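PDB 6RW0: protein angel homolog 2 from Homo sapiens, which acts as a 2',3'-cyclic phosphatase of the CCR4 family of deadenylases and probably binds the 3' untranslated regions of mRNA. Local coordinates for residues N58-D63 and S415-P420; V106-Y111 and Y128-G133; Y124-K129 and A140-H145. One frame throughout, in Å; residues are numbered along the deposited sequence.

Contact 1. Residues N58-D63 and S415-P420; sequences NILSQD and SSDHLP
N58 and I59 face H418 and S416 where strand 49-58 ends in a turn beside the irregular 415-420 segment, with N58 CA 6.0 Å from H418 CA and I59 CA 5.1 Å from S416 CA. One direct hydrogen bond joins the segments: S416 OG donates to N58 O at 2.7 Å. The same OG accepts from H418 N at 3.0 Å in a nearly straight bond (170°), which makes an ST turn. S416 OG is thus gripped from both segments. N58 forms the matching Asx turn, its OD1 accepting from L60 N.

The N58 amide lies flat on one face of the H418 ring, the planes only 11° apart. N58 CB sits over the ring, 3.7 Å from its centroid, in a CH-pi contact. N58 ND2 lies above the rim near H418 NE2, but the two are not hydrogen-bonded. Their polar partners lie elsewhere: D236 for N58 and D364 OD2 for H418 ND1. The anti chi1 of N58 (175°) places CG beside the carbonyl carbon, where it meets H418 CD2 and NE2.

D417 OD1 rests against L60, 3.6 Å from L60 CB and also touching both methyls. The two side chains cross at about a right angle. A water donates to both N58 OD1 and D417 OD1, and D417 OD2 bonds Y72 OH. A second water links N58 N to L419 O. D417 N is buried here with no partner in the model.

The N58 side chain is about 4 Å from the bound magnesium ion. The S-D-H sequence, the strand-end asparagine and the H418–D364 pair are consistent with the metal-dependent active site of the DNase I-like endonuclease/exonuclease/phosphatase fold.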
loop_
_atom_site.group_PDB
_atom_site.type_symbol
_atom_site.label_atom_id
_atom_site.label_comp_id
_atom_site.label_asym_id
_atom_site.label_seq_id
_atom_site.Cartn_x
_atom_site.Cartn_y
_atom_site.Cartn_z
ATOM N N ASN A 58 -1.116 5.328 -5.476
ATOM C CA ASN A 58 -2.588 5.426 -5.436
ATOM C C ASN A 58 -2.896 6.511 -6.480
ATOM O O ASN A 58 -2.548 7.638 -6.234
ATOM C CB ASN A 58 -3.061 5.756 -4.026
ATOM C CG ASN A 58 -4.552 5.984 -3.964
ATOM O OD1 ASN A 58 -5.143 6.417 -4.921
ATOM N ND2 ASN A 58 -5.146 5.709 -2.826
ATOM N N ILE A 59 -3.493 6.154 -7.613
ATOM C CA ILE A 59 -3.630 7.070 -8.780
ATOM C C ILE A 59 -4.914 7.894 -8.735
ATOM O O ILE A 59 -5.052 8.734 -9.589
ATOM C CB ILE A 59 -3.481 6.280 -10.098
ATOM C CG1 ILE A 59 -4.661 5.345 -10.381
ATOM C CG2 ILE A 59 -2.156 5.537 -10.111
ATOM C CD1 ILE A 59 -4.650 4.767 -11.771
ATOM N N LEU A 60 -5.792 7.654 -7.770
ATOM C CA LEU A 60 -7.054 8.372 -7.583
ATOM C C LEU A 60 -8.073 7.962 -8.647
ATOM O O LEU A 60 -7.958 8.333 -9.819
ATOM C CB LEU A 60 -6.872 9.892 -7.491
ATOM C CG LEU A 60 -8.151 10.727 -7.336
ATOM C CD1 LEU A 60 -9.005 10.343 -6.145
ATOM C CD2 LEU A 60 -7.749 12.204 -7.263
ATOM N N SER A 61 -9.070 7.191 -8.236
ATOM C CA SER A 61 -10.135 6.770 -9.138
ATOM C C SER A 61 -11.022 7.953 -9.491
ATOM O O SER A 61 -11.400 8.735 -8.616
ATOM C CB SER A 61 -10.946 5.689 -8.425
ATOM O OG SER A 61 -12.308 5.660 -8.824
ATOM N N GLN A 62 -11.361 8.092 -10.777
ATOM C CA GLN A 62 -12.198 9.220 -11.189
ATOM C C GLN A 62 -13.558 9.200 -10.499
ATOM O O GLN A 62 -14.067 10.257 -10.089
ATOM C CB GLN A 62 -12.383 9.234 -12.706
ATOM C CG GLN A 62 -12.994 10.531 -13.215
ATOM C CD GLN A 62 -12.052 11.713 -13.047
ATOM O OE1 GLN A 62 -10.840 11.547 -13.009
ATOM N NE2 GLN A 62 -12.610 12.917 -12.977
ATOM N N ASP A 63 -14.185 8.020 -10.388
ATOM C CA ASP A 63 -15.476 7.937 -9.716
ATOM C C ASP A 63 -15.356 8.413 -8.273
ATOM O O ASP A 63 -16.229 9.128 -7.770
ATOM C CB ASP A 63 -16.002 6.499 -9.696
ATOM C CG ASP A 63 -16.559 6.030 -11.026
ATOM O OD1 ASP A 63 -16.610 6.807 -11.999
ATOM O OD2 ASP A 63 -16.953 4.844 -11.090
ATOM N N SER A 415 -1.144 14.383 -10.992
ATOM C CA SER A 415 -2.552 14.142 -11.297
ATOM C C SER A 415 -3.222 13.122 -10.383
ATOM O O SER A 415 -4.313 12.636 -10.702
ATOM C CB SER A 415 -2.744 13.787 -12.773
ATOM O OG SER A 415 -2.644 14.964 -13.566
ATOM N N SER A 416 -2.636 12.837 -9.227
ATOM C CA SER A 416 -3.318 12.129 -8.159
ATOM C C SER A 416 -3.270 12.972 -6.887
ATOM O O SER A 416 -2.471 13.909 -6.778
ATOM C CB SER A 416 -2.660 10.768 -7.912
ATOM O OG SER A 416 -3.236 10.173 -6.776
ATOM N N ASP A 417 -4.149 12.657 -5.931
ATOM C CA ASP A 417 -4.043 13.239 -4.594
ATOM C C ASP A 417 -3.000 12.529 -3.738
ATOM O O ASP A 417 -2.798 12.921 -2.582
ATOM C CB ASP A 417 -5.397 13.386 -3.877
ATOM C CG ASP A 417 -6.121 12.085 -3.654
ATOM O OD1 ASP A 417 -5.754 11.069 -4.262
ATOM O OD2 ASP A 417 -7.088 12.100 -2.855
ATOM N N HIS A 418 -2.315 11.529 -4.282
ATOM C CA HIS A 418 -1.159 10.930 -3.640
ATOM C C HIS A 418 0.081 11.144 -4.493
ATOM O O HIS A 418 0.001 11.411 -5.697
ATOM C CB HIS A 418 -1.316 9.412 -3.456
ATOM C CG HIS A 418 -2.434 9.025 -2.554
ATOM N ND1 HIS A 418 -2.239 8.357 -1.363
ATOM C CD2 HIS A 418 -3.767 9.228 -2.656
ATOM C CE1 HIS A 418 -3.405 8.160 -0.777
ATOM N NE2 HIS A 418 -4.351 8.683 -1.540
ATOM N N LEU A 419 1.271 11.016 -3.838
ATOM C CA LEU A 419 2.523 10.954 -4.567
ATOM C C LEU A 419 2.947 9.506 -4.776
ATOM O O LEU A 419 2.692 8.651 -3.921
ATOM C CB LEU A 419 3.629 11.623 -3.753
ATOM C CG LEU A 419 3.464 13.116 -3.501
ATOM C CD1 LEU A 419 4.555 13.616 -2.551
ATOM C CD2 LEU A 419 3.513 13.887 -4.789
ATOM N N PRO A 420 3.612 9.194 -5.890
ATOM C CA PRO A 420 4.161 7.841 -6.054
ATOM C C PRO A 420 5.402 7.640 -5.199
ATOM O O PRO A 420 6.242 8.534 -5.075
ATOM C CB PRO A 420 4.497 7.767 -7.548
ATOM C CG PRO A 420 4.755 9.195 -7.938
ATOM C CD PRO A 420 3.831 10.035 -7.087
HETATM O O HOH W 1 0.711 6.663 -3.673
HETATM O O HOH W 2 -6.794 8.609 -3.930
#

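Contact 2. Residues V106-Y111 and Y128-G133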
loop_
_atom_site.group_PDB
_atom_site.type_symbol
_atom_site.label_atom_id
_atom_site.label_comp_id
_atom_site.label_asym_id
_atom_site.label_seq_id
_atom_site.Cartn_x
_atom_site.Cartn_y
_atom_site.Cartn_z
ATOM N N VAL A 106 -7.323 1.848 -8.976
ATOM C CA VAL A 106 -7.374 1.545 -10.402
ATOM C C VAL A 106 -8.822 1.217 -10.740
ATOM O O VAL A 106 -9.346 0.181 -10.320
ATOM C CB VAL A 106 -6.433 0.380 -10.736
ATOM C CG1 VAL A 106 -6.601 -0.078 -12.188
ATOM C CG2 VAL A 106 -4.996 0.767 -10.385
ATOM N N GLN A 107 -9.471 2.109 -11.489
ATOM C CA GLN A 107 -10.890 1.979 -11.794
ATOM C C GLN A 107 -11.099 0.989 -12.935
ATOM O O GLN A 107 -10.396 1.041 -13.947
ATOM C CB GLN A 107 -11.438 3.359 -12.157
ATOM C CG GLN A 107 -12.916 3.404 -12.340
ATOM C CD GLN A 107 -13.437 4.814 -12.373
ATOM O OE1 GLN A 107 -13.203 5.589 -11.448
ATOM N NE2 GLN A 107 -14.127 5.164 -13.447
ATOM N N GLU A 108 -12.061 0.077 -12.763
ATOM C CA GLU A 108 -12.168 -1.071 -13.661
ATOM C C GLU A 108 -12.382 -0.648 -15.113
ATOM O O GLU A 108 -11.719 -1.173 -16.019
ATOM C CB GLU A 108 -13.288 -2.014 -13.207
ATOM C CG GLU A 108 -13.396 -3.274 -14.090
ATOM C CD GLU A 108 -14.647 -4.113 -13.835
ATOM O OE1 GLU A 108 -15.718 -3.542 -13.535
ATOM O OE2 GLU A 108 -14.545 -5.357 -13.928
ATOM N N ASP A 109 -13.325 0.265 -15.373
ATOM C CA ASP A 109 -13.617 0.606 -16.765
ATOM C C ASP A 109 -12.409 1.258 -17.427
ATOM O O ASP A 109 -12.003 0.873 -18.531
ATOM C CB ASP A 109 -14.921 1.409 -16.928
ATOM C CG ASP A 109 -14.975 2.712 -16.138
ATOM O OD1 ASP A 109 -14.044 3.062 -15.394
ATOM O OD2 ASP A 109 -16.004 3.410 -16.300
ATOM N N HIS A 110 -11.780 2.199 -16.734
ATOM C CA HIS A 110 -10.577 2.833 -17.254
ATOM C C HIS A 110 -9.432 1.847 -17.383
ATOM O O HIS A 110 -8.596 1.969 -18.283
ATOM C CB HIS A 110 -10.179 3.964 -16.327
ATOM C CG HIS A 110 -11.175 5.066 -16.300
ATOM N ND1 HIS A 110 -11.235 5.991 -15.282
ATOM C CD2 HIS A 110 -12.141 5.403 -17.182
ATOM C CE1 HIS A 110 -12.200 6.853 -15.543
ATOM N NE2 HIS A 110 -12.761 6.526 -16.693
ATOM N N TYR A 111 -9.349 0.887 -16.471
ATOM C CA TYR A 111 -8.279 -0.098 -16.553
ATOM C C TYR A 111 -8.380 -0.896 -17.846
ATOM O O TYR A 111 -7.388 -1.067 -18.567
ATOM C CB TYR A 111 -8.371 -1.013 -15.340
ATOM C CG TYR A 111 -7.350 -2.118 -15.277
ATOM C CD1 TYR A 111 -6.002 -1.845 -15.045
ATOM C CD2 TYR A 111 -7.739 -3.435 -15.402
ATOM C CE1 TYR A 111 -5.071 -2.876 -14.953
ATOM C CE2 TYR A 111 -6.821 -4.463 -15.324
ATOM C CZ TYR A 111 -5.486 -4.173 -15.095
ATOM O OH TYR A 111 -4.576 -5.209 -15.006
ATOM N N TYR A 128 -4.955 -7.662 -11.862
ATOM C CA TYR A 128 -5.881 -6.771 -11.183
ATOM C C TYR A 128 -6.731 -7.525 -10.180
ATOM O O TYR A 128 -7.085 -8.688 -10.382
ATOM C CB TYR A 128 -6.825 -6.165 -12.220
ATOM C CG TYR A 128 -7.832 -5.117 -11.801
ATOM C CD1 TYR A 128 -7.450 -3.963 -11.132
ATOM C CD2 TYR A 128 -9.162 -5.238 -12.173
ATOM C CE1 TYR A 128 -8.375 -2.990 -10.812
ATOM C CE2 TYR A 128 -10.093 -4.270 -11.863
ATOM C CZ TYR A 128 -9.700 -3.148 -11.181
ATOM O OH TYR A 128 -10.642 -2.187 -10.900
ATOM N N LYS A 129 -7.094 -6.828 -9.113
ATOM C CA LYS A 129 -8.111 -7.308 -8.187
ATOM C C LYS A 129 -8.994 -6.133 -7.798
ATOM O O LYS A 129 -8.555 -5.227 -7.083
ATOM C CB LYS A 129 -7.490 -7.958 -6.955
ATOM C CG LYS A 129 -8.508 -8.441 -5.932
ATOM C CD LYS A 129 -9.477 -9.468 -6.531
ATOM C CE LYS A 129 -10.467 -9.945 -5.504
ATOM N NZ LYS A 129 -11.500 -10.828 -6.097
ATOM N N MET A 130 -10.241 -6.166 -8.240
ATOM C CA MET A 130 -11.202 -5.112 -7.957
ATOM C C MET A 130 -11.816 -5.316 -6.579
ATOM O O MET A 130 -12.017 -6.449 -6.133
ATOM C CB MET A 130 -12.328 -5.177 -8.993
ATOM C CG MET A 130 -13.239 -3.974 -9.021
ATOM S SD MET A 130 -14.440 -4.168 -10.365
ATOM C CE MET A 130 -15.251 -5.702 -9.943
ATOM N N ARG A 131 -12.115 -4.204 -5.899
ATOM C CA ARG A 131 -12.919 -4.261 -4.687
ATOM C C ARG A 131 -14.248 -4.938 -4.990
ATOM O O ARG A 131 -14.733 -4.922 -6.126
ATOM C CB ARG A 131 -13.154 -2.858 -4.115
ATOM C CG ARG A 131 -11.908 -2.278 -3.438
ATOM C CD ARG A 131 -12.300 -1.211 -2.431
ATOM N NE ARG A 131 -12.736 0.021 -3.071
ATOM C CZ ARG A 131 -13.352 1.016 -2.444
ATOM N NH1 ARG A 131 -13.681 2.106 -3.123
ATOM N NH2 ARG A 131 -13.646 0.922 -1.149
ATOM N N THR A 132 -14.825 -5.554 -3.965
ATOM C CA THR A 132 -16.033 -6.353 -4.099
ATOM C C THR A 132 -17.271 -5.458 -4.003
ATOM O O THR A 132 -17.179 -4.232 -3.929
ATOM C CB THR A 132 -15.993 -7.498 -3.085
ATOM O OG1 THR A 132 -15.816 -6.988 -1.756
ATOM C CG2 THR A 132 -14.825 -8.431 -3.388
ATOM N N GLY A 133 -18.454 -6.048 -4.070
ATOM C CA GLY A 133 -19.587 -5.117 -3.952
ATOM C C GLY A 133 -19.697 -4.079 -5.071
ATOM O O GLY A 133 -19.319 -4.317 -6.216
#
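Y111 and Y128 form the tight half of this contact, an offset stack with ring centroids 4.5 Å apart and planes at 24°. The side chains slide past each other in opposite directions, which brings Y111 CE2 to 3.5 Å from Y128 CB. The opposite face of the Y128 ring has M130 N of its own strand over its centre. Y128 CB points toward the 106-111 segment, and chi1 (-176°) sets CG anti to the backbone N, where it meets Y111 CE2. Y128 OH donates to V106 O at 2.8 Å, tilted 27° from the carbonyl plane. V106 CG1 packs against Y128 CE1 at 3.7 Å. The ring is therefore held at its face and its tip.

The outer half is looser. The extended E108 chain crosses the Y128 side chain at about a right angle, and E108 OE1 lies 3.5 Å from M130 SD. E108 is exposed to solvent and M130 partly so, and the two meet by packing alone. An alanine in place of Y128 would probably leave Y111 without its stacking partner and V106 O without the hydroxyl bond.

Strands 100-107 and 124-130 run parallel, with strand 137-144 between them in the sheet. Helix 108-121 connects them in a beta-alpha-beta crossover. Y128 reaches past the middle strand and ties strand 124-130 to the end of strand 100-107 and the first turn of this helix.

Contact 3. Residues Y124-K129 and A140-H145; sequences YHCEYK and AICFKH
H125 and F143 lie side by side and point the same way, their ring planes 48° apart. H125 CB sits over one face of the F143 ring, and H125 CD2 approaches F143 CE1 at 3.6 Å. H125 NE2 donates to E127 OE2 at 2.9 Å, close to the imidazole plane, which fixes the turn of the ring.

On the other side of the sheet C126 SG meets C142 SG at 3.5 Å, a contact and not a disulfide. At the end of the pairing, where the side chains diverge, K144 crosses Y124 obliquely, its CE over the tyrosine ring 3.8 Å from the centroid. The polar ends go elsewhere: K144 NZ to D97 and Y124 OH to A98 O.

Antiparallel hydrogen-bonded pairs H125–F143 and E127–I141 hold the strands together; H125 N to F143 O is 2.8 Å.

The two strands form a beta hairpin with strand 124-130 at the sheet edge and strand 137-144 also paired to strand 100-107. Helix 108-121 packs on the cysteine side through L119. On the H125 and F143 side lie strands 148-157 and 171-179 of the second sheet, with L150, F148 and L177.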
loop_
_atom_site.group_PDB
_atom_site.type_symbol
_atom_site.label_atom_id
_atom_site.label_comp_id
_atom_site.label_asym_id
_atom_site.label_seq_id
_atom_site.Cartn_x
_atom_site.Cartn_y
_atom_site.Cartn_z
ATOM N N TYR A 124 4.806 -4.298 -19.526
ATOM C CA TYR A 124 4.346 -4.835 -18.235
ATOM C C TYR A 124 3.312 -5.935 -18.426
ATOM O O TYR A 124 2.508 -5.828 -19.305
ATOM C CB TYR A 124 3.635 -3.773 -17.401
ATOM C CG TYR A 124 4.535 -2.702 -16.858
ATOM C CD1 TYR A 124 5.302 -2.916 -15.740
ATOM C CD2 TYR A 124 4.635 -1.487 -17.494
ATOM C CE1 TYR A 124 6.149 -1.946 -15.257
ATOM C CE2 TYR A 124 5.477 -0.501 -17.026
ATOM C CZ TYR A 124 6.229 -0.730 -15.898
ATOM O OH TYR A 124 7.064 0.221 -15.427
ATOM N N HIS A 125 3.383 -6.966 -17.610
ATOM C CA HIS A 125 2.286 -7.930 -17.443
ATOM C C HIS A 125 1.471 -7.384 -16.265
ATOM O O HIS A 125 2.065 -7.135 -15.271
ATOM C CB HIS A 125 2.816 -9.303 -17.122
ATOM C CG HIS A 125 1.684 -10.210 -16.868
ATOM N ND1 HIS A 125 0.896 -10.638 -17.868
ATOM C CD2 HIS A 125 1.109 -10.628 -15.742
ATOM C CE1 HIS A 125 -0.071 -11.344 -17.385
ATOM N NE2 HIS A 125 0.078 -11.376 -16.123
ATOM N N CYS A 126 0.161 -7.273 -16.374
ATOM C CA CYS A 126 -0.685 -6.647 -15.363
ATOM C C CYS A 126 -1.673 -7.641 -14.769
ATOM O O CYS A 126 -2.328 -8.390 -15.500
ATOM C CB CYS A 126 -1.496 -5.509 -15.989
ATOM S SG CYS A 126 -0.485 -4.203 -16.713
ATOM N N GLU A 127 -1.808 -7.609 -13.439
ATOM C CA GLU A 127 -2.808 -8.400 -12.724
ATOM C C GLU A 127 -3.635 -7.493 -11.827
ATOM O O GLU A 127 -3.082 -6.671 -11.086
ATOM C CB GLU A 127 -2.146 -9.499 -11.881
ATOM C CG GLU A 127 -1.480 -10.604 -12.694
ATOM C CD GLU A 127 -2.464 -11.528 -13.408
ATOM O OE1 GLU A 127 -3.681 -11.507 -13.095
ATOM O OE2 GLU A 127 -2.003 -12.286 -14.291
ATOM N N TYR A 128 -4.955 -7.662 -11.862
ATOM C CA TYR A 128 -5.881 -6.771 -11.183
ATOM C C TYR A 128 -6.731 -7.525 -10.180
ATOM O O TYR A 128 -7.085 -8.688 -10.382
ATOM C CB TYR A 128 -6.825 -6.165 -12.220
ATOM C CG TYR A 128 -7.832 -5.117 -11.801
ATOM C CD1 TYR A 128 -7.450 -3.963 -11.132
ATOM C CD2 TYR A 128 -9.162 -5.238 -12.173
ATOM C CE1 TYR A 128 -8.375 -2.990 -10.812
ATOM C CE2 TYR A 128 -10.093 -4.270 -11.863
ATOM C CZ TYR A 128 -9.700 -3.148 -11.181
ATOM O OH TYR A 128 -10.642 -2.187 -10.900
ATOM N N LYS A 129 -7.094 -6.828 -9.113
ATOM C CA LYS A 129 -8.111 -7.308 -8.187
ATOM C C LYS A 129 -8.994 -6.133 -7.798
ATOM O O LYS A 129 -8.555 -5.227 -7.083
ATOM C CB LYS A 129 -7.490 -7.958 -6.955
ATOM C CG LYS A 129 -8.508 -8.441 -5.932
ATOM C CD LYS A 129 -9.477 -9.468 -6.531
ATOM C CE LYS A 129 -10.467 -9.945 -5.504
ATOM N NZ LYS A 129 -11.500 -10.828 -6.097
ATOM N N ALA A 140 -3.776 -3.143 -8.545
ATOM C CA ALA A 140 -3.089 -3.839 -9.618
ATOM C C ALA A 140 -1.635 -4.044 -9.225
ATOM O O ALA A 140 -1.039 -3.191 -8.564
ATOM C CB ALA A 140 -3.176 -3.089 -10.948
ATOM N N ILE A 141 -1.079 -5.188 -9.603
ATOM C CA ILE A 141 0.363 -5.407 -9.555
ATOM C C ILE A 141 0.811 -5.728 -10.969
ATOM O O ILE A 141 0.278 -6.646 -11.601
ATOM C CB ILE A 141 0.779 -6.521 -8.580
ATOM C CG1 ILE A 141 0.364 -6.199 -7.151
ATOM C CG2 ILE A 141 2.304 -6.694 -8.624
ATOM C CD1 ILE A 141 0.576 -7.354 -6.149
ATOM N N CYS A 142 1.779 -4.967 -11.461
ATOM C CA CYS A 142 2.280 -5.094 -12.817
ATOM C C CYS A 142 3.787 -5.263 -12.741
ATOM O O CYS A 142 4.436 -4.732 -11.839
ATOM C CB CYS A 142 1.950 -3.833 -13.619
ATOM S SG CYS A 142 0.231 -3.254 -13.454
ATOM N N PHE A 143 4.370 -6.004 -13.660
ATOM C CA PHE A 143 5.829 -6.230 -13.614
ATOM C C PHE A 143 6.363 -6.368 -15.040
ATOM O O PHE A 143 5.640 -6.777 -15.899
ATOM C CB PHE A 143 6.148 -7.447 -12.745
ATOM C CG PHE A 143 5.615 -8.726 -13.315
ATOM C CD1 PHE A 143 4.399 -9.237 -12.923
ATOM C CD2 PHE A 143 6.314 -9.363 -14.313
ATOM C CE1 PHE A 143 3.927 -10.400 -13.489
ATOM C CE2 PHE A 143 5.838 -10.520 -14.878
ATOM C CZ PHE A 143 4.655 -11.035 -14.456
ATOM N N LYS A 144 7.593 -5.936 -15.259
ATOM C CA LYS A 144 8.191 -6.027 -16.607
ATOM C C LYS A 144 8.377 -7.507 -16.920
ATOM O O LYS A 144 9.040 -8.162 -16.164
ATOM C CB LYS A 144 9.529 -5.290 -16.643
ATOM C CG LYS A 144 9.412 -3.781 -16.568
ATOM C CD LYS A 144 8.669 -3.185 -17.717
ATOM C CE LYS A 144 8.918 -1.702 -17.873
ATOM N NZ LYS A 144 10.304 -1.446 -18.310
ATOM N N HIS A 145 7.907 -7.993 -18.061
ATOM C CA HIS A 145 8.084 -9.432 -18.388
ATOM C C HIS A 145 9.549 -9.743 -18.718
ATOM O O HIS A 145 9.898 -10.872 -18.600
ATOM C CB HIS A 145 7.022 -9.955 -19.353
ATOM C CG HIS A 145 6.707 -9.062 -20.474
ATOM N ND1 HIS A 145 7.616 -8.799 -21.452
ATOM C CD2 HIS A 145 5.576 -8.418 -20.798
ATOM C CE1 HIS A 145 7.069 -7.995 -22.332
ATOM N NE2 HIS A 145 5.825 -7.744 -21.944
HETATM O O HOH W 3 3.389 -6.399 -22.443
#

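How the contacts relate
Contact 1 is the one beside the magnesium ion. The side chain of Q107 in contact 2 is about 11 Å from the magnesium ion. The side chain of Y128, taken in contact 3, is about 14 Å from the magnesium ion. Contacts 1 and 2 have centres 14 Å apart and meet at Q107, whose OE1 probably accepts from S61 OG at 2.8 Å. Contacts 2 and 3 share Y128 and K129, and Y111 OH packs 3.2 Å from C126 CB. Contacts 1 and 3 do not touch; their nearest atoms are about 8 Å apart. Contacts 2 and 3 both lie within the chain loop that contact 1 closes.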